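Local coordinates for protein Baccell_00875 (Bacteroides cellulosilyticus DSM 14838, PDB 5NO8) that probably acts as a polysaccharide lyase that removes the L-rhamnose caps from glucuronic acid in complex plant arabinogalactan proteins, at residues L396-L401 with D679-L684; W453-Y458 with K476-M481; N539-I544 with R593-H598. All coordinates share one frame; numbering follows the deposited sequence.

Interaction 1. Residues L396-L401 with D679-L684; sequences LGMGVL and DQDWAL
The indole of W682 lies against residues 396-400, one face pressed on the backbone of G397. Carbon CA of G397 stands 3.5 Å from the centroid of the six-membered ring of W682, 25° off the ring normal: a CH-pi contact displaced toward the rim, where G397 CA comes within 3.2 Å of W682 CE2. At oblique angles, L396 offers its carbonyl carbon and V400 its CG2, the latter 3.9 Å from W682 CH2. The rings of W453 and W614 also meet the indole, with inclined planes. The indole N-H of W682 bonds to the carbonyl oxygen of E394, just before this segment, so the ring is held both by its face and by its nitrogen. Although the CB of W682 points away from the helix, chi1 of -70° puts CG anti to the carbonyl carbon and brings the ring back across G397. Glycine permits this closeness: a CB built at G397 would lie 2.6 Å from W682 NE1.

Further along, L401, with CG anti to its backbone N (chi1 175°), crosses L684 obliquely and sets its forked end against L684 and D681. Its CD1 is 3.6 Å from L684 CB, while its CD2 reaches the CB of D681 at 4.0 Å. D681 sits in a type I turn running from D679 to W682 that leads into helix 682-692. Its OD2 lies 3.1 Å from M398 CG, a close approach to an aliphatic carbon, and its OD1 makes a salt bridge to R345 of helix 338-352, which would help to keep this buried carboxylate ionised. No hydrogen bond joins the two segments directly; van der Waals packing and the CH-pi contact seat the C-terminal helix, and the indole N-H and the carboxylate find their polar partners in neighbouring parts of the fold.

Interaction 2. Residues W453-Y458 with K476-M481; sequences WVAELY and KTLKSM
Helices 448-465 and 469-485 run side by side in opposite directions here: the axes of the two short segments approach to 9.1 Å, with 165° between their N-to-C directions. The backbones come nearest at A455 and T477, whose CA atoms are 5.9 Å apart, a spacing that the small side chain of A455 allows. CB of A455 points at the other helix and meets the branched end of L478, with A455 CB 3.7 Å from L478 CD2. L478 begins off to one side, but its chain, with CG anti to the carbonyl carbon and chi2 extended at 177°, carries CD2 back over A455.

The two helices are consecutive, joined by a short turn, and so form an antiparallel alpha-hairpin within the helical part of the chain. T477 sits at the centre of their interface and uses its two branches differently. Methyl CG2, anti to the backbone N, crosses V454 at about a right angle, 4.1 Å from V454 CG1, and rests beside the backbone of A455. Hydroxyl OG1 lies at the edge of the Y458 ring, near its plane, 3.7 Å from Y458 CE2. This hydroxyl donates to the carbonyl of D473 one turn earlier and accepts from the NE2 of Q430, whose OE1 in turn receives the Y458 hydroxyl; one amide thus bridges both helices. An alanine at T477 would remove both branches and would probably lose the packing on V454 and the bond to Q430, leaving the bridge to be held from the Y458 side alone. One face of the Y458 ring looks onto the carbonyl oxygen of V454, a turn back in its own helix, with V425 and R426 of helix 412-429 touching the same tyrosine.

Interaction 3. Residues N539-I544 with R593-H598; sequences NYEQSI and RHWDGH. With GOL (glycerol), chain C.
Two salt bridges meet at the guanidinium of R593. Its NH1 reaches E541 OE1 at 2.8 Å, nearly along the C-O axis, and its NH2 the syn lone pair of D596 OD2 at 2.9 Å; lying between them, R593 would offset the two like charges.

Hydrogen bonds crowd E541 OE1 further: S543 N-H and OG both approach from above the carboxylate plane, OG at a very short 2.4 Å. E541 is the N-cap of helix 542-559 through the bond from S543 N, and three donors on one oxygen would favour its ionised form. R593 NH1 also donates to Q542 OE1 at 3.0 Å, nearly along the C=O axis, the oxygen 28° out of the guanidinium plane.

Glycerol, probably from the crystallisation liquor, is held by the same groups: its O2 donates to E541 OE2 (2.7 Å) and receives others from R593 NH2 and W595 NE1. Its O3 takes a bond from W595 NE1 and donates to D596 OD1 (2.6 Å). Such a polar cluster is consistent with a ligand pocket.

Packing falls to W595: its ring edge meets E541, with W595 CZ2 3.4 Å from E541 OE1 and carboxylate and ring planes 81° apart, and CZ2 also lies over the guanidinium rim of R593.

Around the site, I617 of helix 615-629 touches Q542 and S543, Q542 NE2 binds W614 and T618, and H612 packs on R593 and D596.

In the fold
After the N-terminal beta-rich regions, the chain enters its helical part, and the segment at 396-401 opens the widest loop, which interaction 1 closes only when the last helix, 682-692, packs back on it. Inside that loop lie the other two contacts. Interaction 2 closes first, across a short hairpin of helices 448-465 and 469-485; interaction 3 follows in series, joining the start of helix 542-559 to the segment before and within helix 596-600. Interactions 1 and 2 touch, W682 against W453 and L396 against L457, so the hairpin leans on the C-terminal junction. Interaction 3 does not touch the others, though W614 meets both it and W682; the centres of interactions 1 and 3 are about 18 Å apart.

Interaction 1. Residues L396-L401 with D679-L684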
loop_
_atom_site.group_PDB
_atom_site.type_symbol
_atom_site.label_atom_id
_atom_site.label_comp_id
_atom_site.label_asym_id
_atom_site.label_seq_id
_atom_site.Cartn_x
_atom_site.Cartn_y
_atom_site.Cartn_z
ATOM N N LEU A 396 6.158 -2.554 20.070
ATOM C CA LEU A 396 6.462 -3.971 20.356
ATOM C C LEU A 396 7.174 -4.725 19.228
ATOM O O LEU A 396 7.929 -5.656 19.499
ATOM C CB LEU A 396 5.218 -4.757 20.777
ATOM C CG LEU A 396 4.825 -4.711 22.268
ATOM C CD1 LEU A 396 5.765 -5.634 23.054
ATOM C CD2 LEU A 396 4.845 -3.314 22.863
ATOM N N GLY A 397 6.930 -4.334 17.970
ATOM C CA GLY A 397 7.581 -4.961 16.853
ATOM C C GLY A 397 9.090 -4.898 16.917
ATOM O O GLY A 397 9.737 -5.833 16.456
ATOM N N MET A 398 9.646 -3.840 17.480
ATOM C CA MET A 398 11.114 -3.754 17.680
ATOM C C MET A 398 11.628 -4.871 18.586
ATOM O O MET A 398 12.665 -5.490 18.290
ATOM C CB MET A 398 11.528 -2.397 18.184
ATOM C CG MET A 398 11.450 -1.357 17.061
ATOM S SD MET A 398 12.005 0.253 17.504
ATOM C CE MET A 398 10.485 0.908 18.211
ATOM N N GLY A 399 10.876 -5.202 19.640
ATOM C CA GLY A 399 11.261 -6.350 20.465
ATOM C C GLY A 399 11.122 -7.673 19.745
ATOM O O GLY A 399 11.977 -8.555 19.849
ATOM N N VAL A 400 10.049 -7.851 18.991
ATOM C CA VAL A 400 9.826 -9.102 18.304
ATOM C C VAL A 400 10.926 -9.282 17.230
ATOM O O VAL A 400 11.475 -10.381 17.059
ATOM C CB VAL A 400 8.410 -9.185 17.717
ATOM C CG1 VAL A 400 8.209 -10.472 16.947
ATOM C CG2 VAL A 400 7.370 -9.071 18.841
ATOM N N LEU A 401 11.270 -8.196 16.542
ATOM C CA LEU A 401 12.348 -8.276 15.570
ATOM C C LEU A 401 13.674 -8.683 16.250
ATOM O O LEU A 401 14.386 -9.583 15.745
ATOM C CB LEU A 401 12.578 -6.940 14.874
ATOM C CG LEU A 401 13.780 -6.902 13.927
ATOM C CD1 LEU A 401 13.677 -7.987 12.871
ATOM C CD2 LEU A 401 13.899 -5.526 13.293
ATOM N N ASP A 679 6.921 2.361 13.714
ATOM C CA ASP A 679 6.404 1.011 13.855
ATOM C C ASP A 679 6.778 0.016 12.728
ATOM O O ASP A 679 6.366 -1.137 12.746
ATOM C CB ASP A 679 4.852 1.061 14.064
ATOM C CG ASP A 679 4.103 1.991 13.091
ATOM O OD1 ASP A 679 4.683 2.933 12.471
ATOM O OD2 ASP A 679 2.868 1.752 12.940
ATOM N N GLN A 680 7.562 0.476 11.759
ATOM C CA GLN A 680 7.875 -0.277 10.543
ATOM C C GLN A 680 8.697 -1.538 10.747
ATOM O O GLN A 680 8.788 -2.331 9.819
ATOM C CB GLN A 680 8.597 0.598 9.485
ATOM C CG GLN A 680 10.040 0.976 9.833
ATOM C CD GLN A 680 10.162 1.755 11.117
ATOM O OE1 GLN A 680 10.972 1.420 12.051
ATOM N NE2 GLN A 680 9.383 2.804 11.198
ATOM N N ASP A 681 9.257 -1.750 11.929
ATOM C CA ASP A 681 10.107 -2.933 12.123
ATOM C C ASP A 681 9.324 -4.238 12.053
ATOM O O ASP A 681 9.896 -5.289 11.784
ATOM C CB ASP A 681 10.951 -2.771 13.370
ATOM C CG ASP A 681 11.932 -1.635 13.212
ATOM O OD1 ASP A 681 12.655 -1.618 12.185
ATOM O OD2 ASP A 681 11.962 -0.719 14.048
ATOM N N TRP A 682 7.994 -4.179 12.201
ATOM C CA TRP A 682 7.160 -5.318 11.821
ATOM C C TRP A 682 7.403 -5.861 10.403
ATOM O O TRP A 682 7.211 -7.042 10.145
ATOM C CB TRP A 682 5.648 -4.998 11.979
ATOM C CG TRP A 682 5.215 -4.866 13.388
ATOM C CD1 TRP A 682 4.904 -3.722 14.038
ATOM C CD2 TRP A 682 5.047 -5.929 14.337
ATOM N NE1 TRP A 682 4.541 -3.992 15.339
ATOM C CE2 TRP A 682 4.637 -5.339 15.553
ATOM C CE3 TRP A 682 5.241 -7.309 14.286
ATOM C CZ2 TRP A 682 4.400 -6.096 16.720
ATOM C CZ3 TRP A 682 5.012 -8.070 15.455
ATOM C CH2 TRP A 682 4.570 -7.444 16.644
ATOM N N ALA A 683 7.800 -5.006 9.456
ATOM C CA ALA A 683 8.082 -5.526 8.129
ATOM C C ALA A 683 9.200 -6.564 8.170
ATOM O O ALA A 683 9.145 -7.537 7.430
ATOM C CB ALA A 683 8.392 -4.407 7.150
ATOM N N LEU A 684 10.188 -6.365 9.031
ATOM C CA LEU A 684 11.292 -7.325 9.145
ATOM C C LEU A 684 10.886 -8.541 9.981
ATOM O O LEU A 684 11.331 -9.649 9.727
ATOM C CB LEU A 684 12.539 -6.653 9.688
ATOM C CG LEU A 684 13.180 -5.608 8.775
ATOM C CD1 LEU A 684 14.404 -5.020 9.471
ATOM C CD2 LEU A 684 13.514 -6.179 7.406
#

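Interaction 2. Residues W453-Y458 with K476-M481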
loop_
_atom_site.group_PDB
_atom_site.type_symbol
_atom_site.label_atom_id
_atom_site.label_comp_id
_atom_site.label_asym_id
_atom_site.label_seq_id
_atom_site.Cartn_x
_atom_site.Cartn_y
_atom_site.Cartn_z
ATOM N N TRP A 453 0.528 -8.401 20.420
ATOM C CA TRP A 453 1.938 -8.084 20.186
ATOM C C TRP A 453 2.748 -8.298 21.456
ATOM O O TRP A 453 3.858 -8.824 21.399
ATOM C CB TRP A 453 2.088 -6.662 19.669
ATOM C CG TRP A 453 1.326 -6.417 18.391
ATOM C CD1 TRP A 453 1.129 -7.302 17.357
ATOM C CD2 TRP A 453 0.647 -5.215 18.029
ATOM N NE1 TRP A 453 0.384 -6.710 16.374
ATOM C CE2 TRP A 453 0.072 -5.429 16.761
ATOM C CE3 TRP A 453 0.480 -3.971 18.651
ATOM C CZ2 TRP A 453 -0.665 -4.436 16.095
ATOM C CZ3 TRP A 453 -0.262 -2.991 17.999
ATOM C CH2 TRP A 453 -0.817 -3.231 16.725
ATOM N N VAL A 454 2.176 -7.925 22.605
ATOM C CA VAL A 454 2.785 -8.259 23.889
ATOM C C VAL A 454 2.900 -9.769 24.065
ATOM O O VAL A 454 3.938 -10.250 24.487
ATOM C CB VAL A 454 2.032 -7.619 25.079
ATOM C CG1 VAL A 454 2.503 -8.221 26.412
ATOM C CG2 VAL A 454 2.276 -6.135 25.082
ATOM N N ALA A 455 1.849 -10.517 23.755
ATOM C CA ALA A 455 1.881 -11.971 23.846
ATOM C C ALA A 455 2.904 -12.598 22.916
ATOM O O ALA A 455 3.631 -13.524 23.298
ATOM C CB ALA A 455 0.524 -12.548 23.541
ATOM N N GLU A 456 2.962 -12.098 21.688
ATOM C CA GLU A 456 3.976 -12.553 20.753
ATOM C C GLU A 456 5.336 -12.358 21.377
ATOM O O GLU A 456 6.123 -13.291 21.385
ATOM C CB GLU A 456 3.903 -11.803 19.417
ATOM C CG GLU A 456 5.106 -12.051 18.506
ATOM C CD GLU A 456 4.844 -12.832 17.236
ATOM O OE1 GLU A 456 3.685 -12.926 16.755
ATOM O OE2 GLU A 456 5.851 -13.342 16.671
ATOM N N LEU A 457 5.610 -11.176 21.909
ATOM C CA LEU A 457 6.911 -10.919 22.521
ATOM C C LEU A 457 7.226 -11.979 23.577
ATOM O O LEU A 457 8.319 -12.571 23.577
ATOM C CB LEU A 457 7.018 -9.522 23.116
ATOM C CG LEU A 457 8.309 -9.239 23.889
ATOM C CD1 LEU A 457 9.525 -9.174 22.962
ATOM C CD2 LEU A 457 8.235 -7.985 24.711
ATOM N N TYR A 458 6.264 -12.239 24.463
ATOM C CA TYR A 458 6.518 -13.184 25.560
ATOM C C TYR A 458 6.782 -14.591 25.060
ATOM O O TYR A 458 7.744 -15.220 25.506
ATOM C CB TYR A 458 5.376 -13.157 26.612
ATOM C CG TYR A 458 5.196 -11.873 27.386
ATOM C CD1 TYR A 458 6.228 -10.979 27.600
ATOM C CD2 TYR A 458 3.957 -11.571 27.967
ATOM C CE1 TYR A 458 6.041 -9.816 28.334
ATOM C CE2 TYR A 458 3.764 -10.426 28.706
ATOM C CZ TYR A 458 4.789 -9.553 28.893
ATOM O OH TYR A 458 4.597 -8.410 29.617
ATOM N N LYS A 476 -1.583 -15.793 29.545
ATOM C CA LYS A 476 -2.423 -14.943 30.422
ATOM C C LYS A 476 -2.755 -13.572 29.817
ATOM O O LYS A 476 -3.818 -12.994 30.079
ATOM C CB LYS A 476 -1.745 -14.719 31.784
ATOM N N THR A 477 -1.823 -13.041 29.034
ATOM C CA THR A 477 -2.090 -11.863 28.231
ATOM C C THR A 477 -3.194 -12.152 27.216
ATOM O O THR A 477 -4.119 -11.347 27.055
ATOM C CB THR A 477 -0.810 -11.364 27.546
ATOM O OG1 THR A 477 0.147 -11.037 28.548
ATOM C CG2 THR A 477 -1.090 -10.118 26.667
ATOM N N LEU A 478 -3.111 -13.284 26.529
ATOM C CA LEU A 478 -4.140 -13.647 25.577
ATOM C C LEU A 478 -5.498 -13.878 26.263
ATOM O O LEU A 478 -6.541 -13.506 25.713
ATOM C CB LEU A 478 -3.744 -14.863 24.752
ATOM C CG LEU A 478 -2.604 -14.650 23.744
ATOM C CD1 LEU A 478 -2.298 -15.966 23.058
ATOM C CD2 LEU A 478 -2.976 -13.563 22.733
ATOM N N LYS A 479 -5.479 -14.462 27.460
ATOM C CA LYS A 479 -6.732 -14.668 28.216
ATOM C C LYS A 479 -7.378 -13.356 28.651
ATOM O O LYS A 479 -8.587 -13.209 28.567
ATOM C CB LYS A 479 -6.476 -15.553 29.439
ATOM C CG LYS A 479 -6.075 -16.982 29.109
ATOM C CD LYS A 479 -7.059 -17.771 28.263
ATOM C CE LYS A 479 -8.463 -17.840 28.889
ATOM N NZ LYS A 479 -9.224 -19.023 28.398
ATOM N N SER A 480 -6.556 -12.420 29.122
ATOM C CA SER A 480 -6.988 -11.083 29.490
ATOM C C SER A 480 -7.611 -10.394 28.291
ATOM O O SER A 480 -8.621 -9.690 28.428
ATOM C CB SER A 480 -5.813 -10.267 30.016
ATOM O OG SER A 480 -6.183 -8.946 30.370
ATOM N N MET A 481 -7.015 -10.595 27.112
ATOM C CA MET A 481 -7.575 -10.038 25.894
ATOM C C MET A 481 -8.949 -10.650 25.571
ATOM O O MET A 481 -9.906 -9.906 25.395
ATOM C CB MET A 481 -6.606 -10.184 24.719
ATOM C CG MET A 481 -7.009 -9.315 23.527
ATOM S SD MET A 481 -8.263 -10.124 22.532
ATOM C CE MET A 481 -8.376 -9.004 21.125
#

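Interaction 3. Residues N539-I544 with R593-H598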
loop_
_atom_site.group_PDB
_atom_site.type_symbol
_atom_site.label_atom_id
_atom_site.label_comp_id
_atom_site.label_asym_id
_atom_site.label_seq_id
_atom_site.Cartn_x
_atom_site.Cartn_y
_atom_site.Cartn_z
ATOM N N ASN A 539 -12.794 1.624 8.478
ATOM C CA ASN A 539 -14.066 0.892 8.309
ATOM C C ASN A 539 -13.913 -0.412 7.555
ATOM O O ASN A 539 -14.625 -1.376 7.817
ATOM C CB ASN A 539 -15.132 1.743 7.590
ATOM C CG ASN A 539 -15.518 3.000 8.354
ATOM O OD1 ASN A 539 -15.942 4.009 7.739
ATOM N ND2 ASN A 539 -15.357 2.978 9.674
ATOM N N TYR A 540 -12.998 -0.419 6.593
ATOM C CA TYR A 540 -12.683 -1.608 5.849
ATOM C C TYR A 540 -11.282 -1.377 5.361
ATOM O O TYR A 540 -11.002 -0.298 4.876
ATOM C CB TYR A 540 -13.648 -1.752 4.669
ATOM C CG TYR A 540 -13.338 -2.898 3.757
ATOM C CD1 TYR A 540 -13.704 -4.199 4.089
ATOM C CD2 TYR A 540 -12.651 -2.693 2.548
ATOM C CE1 TYR A 540 -13.395 -5.268 3.264
ATOM C CE2 TYR A 540 -12.354 -3.757 1.705
ATOM C CZ TYR A 540 -12.719 -5.041 2.075
ATOM O OH TYR A 540 -12.429 -6.098 1.247
ATOM N N GLU A 541 -10.416 -2.379 5.452
ATOM C CA GLU A 541 -9.024 -2.211 4.992
ATOM C C GLU A 541 -8.260 -3.512 4.990
ATOM O O GLU A 541 -8.690 -4.525 5.556
ATOM C CB GLU A 541 -8.282 -1.206 5.876
ATOM C CG GLU A 541 -8.293 -1.576 7.358
ATOM C CD GLU A 541 -6.976 -1.258 8.054
ATOM O OE1 GLU A 541 -5.910 -1.619 7.473
ATOM O OE2 GLU A 541 -6.989 -0.683 9.174
ATOM N N GLN A 542 -7.075 -3.463 4.389
ATOM C CA GLN A 542 -6.239 -4.628 4.297
ATOM C C GLN A 542 -5.801 -5.205 5.644
ATOM O O GLN A 542 -5.633 -6.432 5.746
ATOM C CB GLN A 542 -5.034 -4.336 3.391
ATOM C CG GLN A 542 -3.994 -5.460 3.322
ATOM C CD GLN A 542 -2.848 -5.249 4.276
ATOM O OE1 GLN A 542 -2.785 -4.257 4.980
ATOM N NE2 GLN A 542 -1.916 -6.194 4.287
ATOM N N SER A 543 -5.615 -4.374 6.662
ATOM C CA SER A 543 -5.230 -4.908 7.971
ATOM C C SER A 543 -6.424 -5.287 8.874
ATOM O O SER A 543 -6.246 -5.482 10.071
ATOM C CB SER A 543 -4.202 -4.022 8.690
ATOM O OG SER A 543 -4.762 -2.824 9.199
ATOM N N ILE A 544 -7.621 -5.382 8.288
ATOM C CA ILE A 544 -8.721 -6.223 8.830
ATOM C C ILE A 544 -8.803 -7.550 8.084
ATOM O O ILE A 544 -8.832 -8.616 8.693
ATOM C CB ILE A 544 -10.077 -5.480 8.728
ATOM C CG1 ILE A 544 -10.027 -4.223 9.593
ATOM C CG2 ILE A 544 -11.242 -6.410 9.100
ATOM C CD1 ILE A 544 -11.149 -3.244 9.294
ATOM N N ARG A 593 -2.695 1.201 1.058
ATOM C CA ARG A 593 -2.858 1.779 2.388
ATOM C C ARG A 593 -2.556 3.262 2.217
ATOM O O ARG A 593 -1.724 3.646 1.387
ATOM C CB ARG A 593 -1.914 1.128 3.400
ATOM C CG ARG A 593 -2.047 -0.390 3.473
ATOM C CD ARG A 593 -1.159 -1.066 4.533
ATOM N NE ARG A 593 -1.347 -0.445 5.835
ATOM C CZ ARG A 593 -2.376 -0.683 6.659
ATOM N NH1 ARG A 593 -3.283 -1.605 6.377
ATOM N NH2 ARG A 593 -2.484 0.004 7.774
ATOM N N HIS A 594 -3.250 4.116 2.943
ATOM C CA HIS A 594 -3.201 5.555 2.641
ATOM C C HIS A 594 -3.498 6.499 3.809
ATOM O O HIS A 594 -3.877 7.653 3.610
ATOM C CB HIS A 594 -4.076 5.876 1.425
ATOM C CG HIS A 594 -5.523 5.509 1.587
ATOM N ND1 HIS A 594 -6.359 6.119 2.510
ATOM C CD2 HIS A 594 -6.276 4.595 0.944
ATOM C CE1 HIS A 594 -7.563 5.590 2.411
ATOM N NE2 HIS A 594 -7.552 4.687 1.449
ATOM N N TRP A 595 -3.223 6.054 5.027
ATOM C CA TRP A 595 -3.463 6.890 6.221
ATOM C C TRP A 595 -2.370 6.902 7.294
ATOM O O TRP A 595 -2.371 7.782 8.158
ATOM C CB TRP A 595 -4.805 6.465 6.849
ATOM C CG TRP A 595 -4.826 5.037 7.165
ATOM C CD1 TRP A 595 -4.401 4.438 8.315
ATOM C CD2 TRP A 595 -5.256 3.997 6.302
ATOM N NE1 TRP A 595 -4.550 3.080 8.213
ATOM C CE2 TRP A 595 -5.050 2.783 6.974
ATOM C CE3 TRP A 595 -5.789 3.973 5.019
ATOM C CZ2 TRP A 595 -5.371 1.564 6.405
ATOM C CZ3 TRP A 595 -6.091 2.768 4.451
ATOM C CH2 TRP A 595 -5.873 1.575 5.139
ATOM N N ASP A 596 -1.413 5.978 7.250
ATOM C CA ASP A 596 -0.491 5.840 8.379
ATOM C C ASP A 596 0.524 6.958 8.493
ATOM O O ASP A 596 1.046 7.187 9.582
ATOM C CB ASP A 596 0.192 4.467 8.359
ATOM C CG ASP A 596 -0.771 3.357 8.675
ATOM O OD1 ASP A 596 -1.230 3.347 9.841
ATOM O OD2 ASP A 596 -1.106 2.536 7.777
ATOM N N GLY A 597 0.815 7.653 7.392
ATOM C CA GLY A 597 1.647 8.843 7.454
ATOM C C GLY A 597 1.099 9.915 8.374
ATOM O O GLY A 597 1.863 10.668 8.982
ATOM N N HIS A 598 -0.227 9.989 8.466
ATOM C CA HIS A 598 -0.863 10.961 9.339
ATOM C C HIS A 598 -0.704 10.568 10.816
ATOM O O HIS A 598 -0.241 11.362 11.634
ATOM C CB HIS A 598 -2.359 11.124 9.038
ATOM C CG HIS A 598 -3.004 12.155 9.911
ATOM N ND1 HIS A 598 -2.816 13.510 9.721
ATOM C CD2 HIS A 598 -3.752 12.031 11.038
ATOM C CE1 HIS A 598 -3.452 14.176 10.675
ATOM N NE2 HIS A 598 -4.029 13.301 11.485
HETATM C C1 GOL C . -4.459 -0.522 12.295
HETATM O O1 GOL C . -4.996 -1.822 12.001
HETATM C C2 GOL C . -3.764 0.087 11.073
HETATM O O2 GOL C . -4.654 0.362 9.960
HETATM C C3 GOL C . -3.018 1.365 11.493
HETATM O O3 GOL C . -3.473 2.522 10.804
#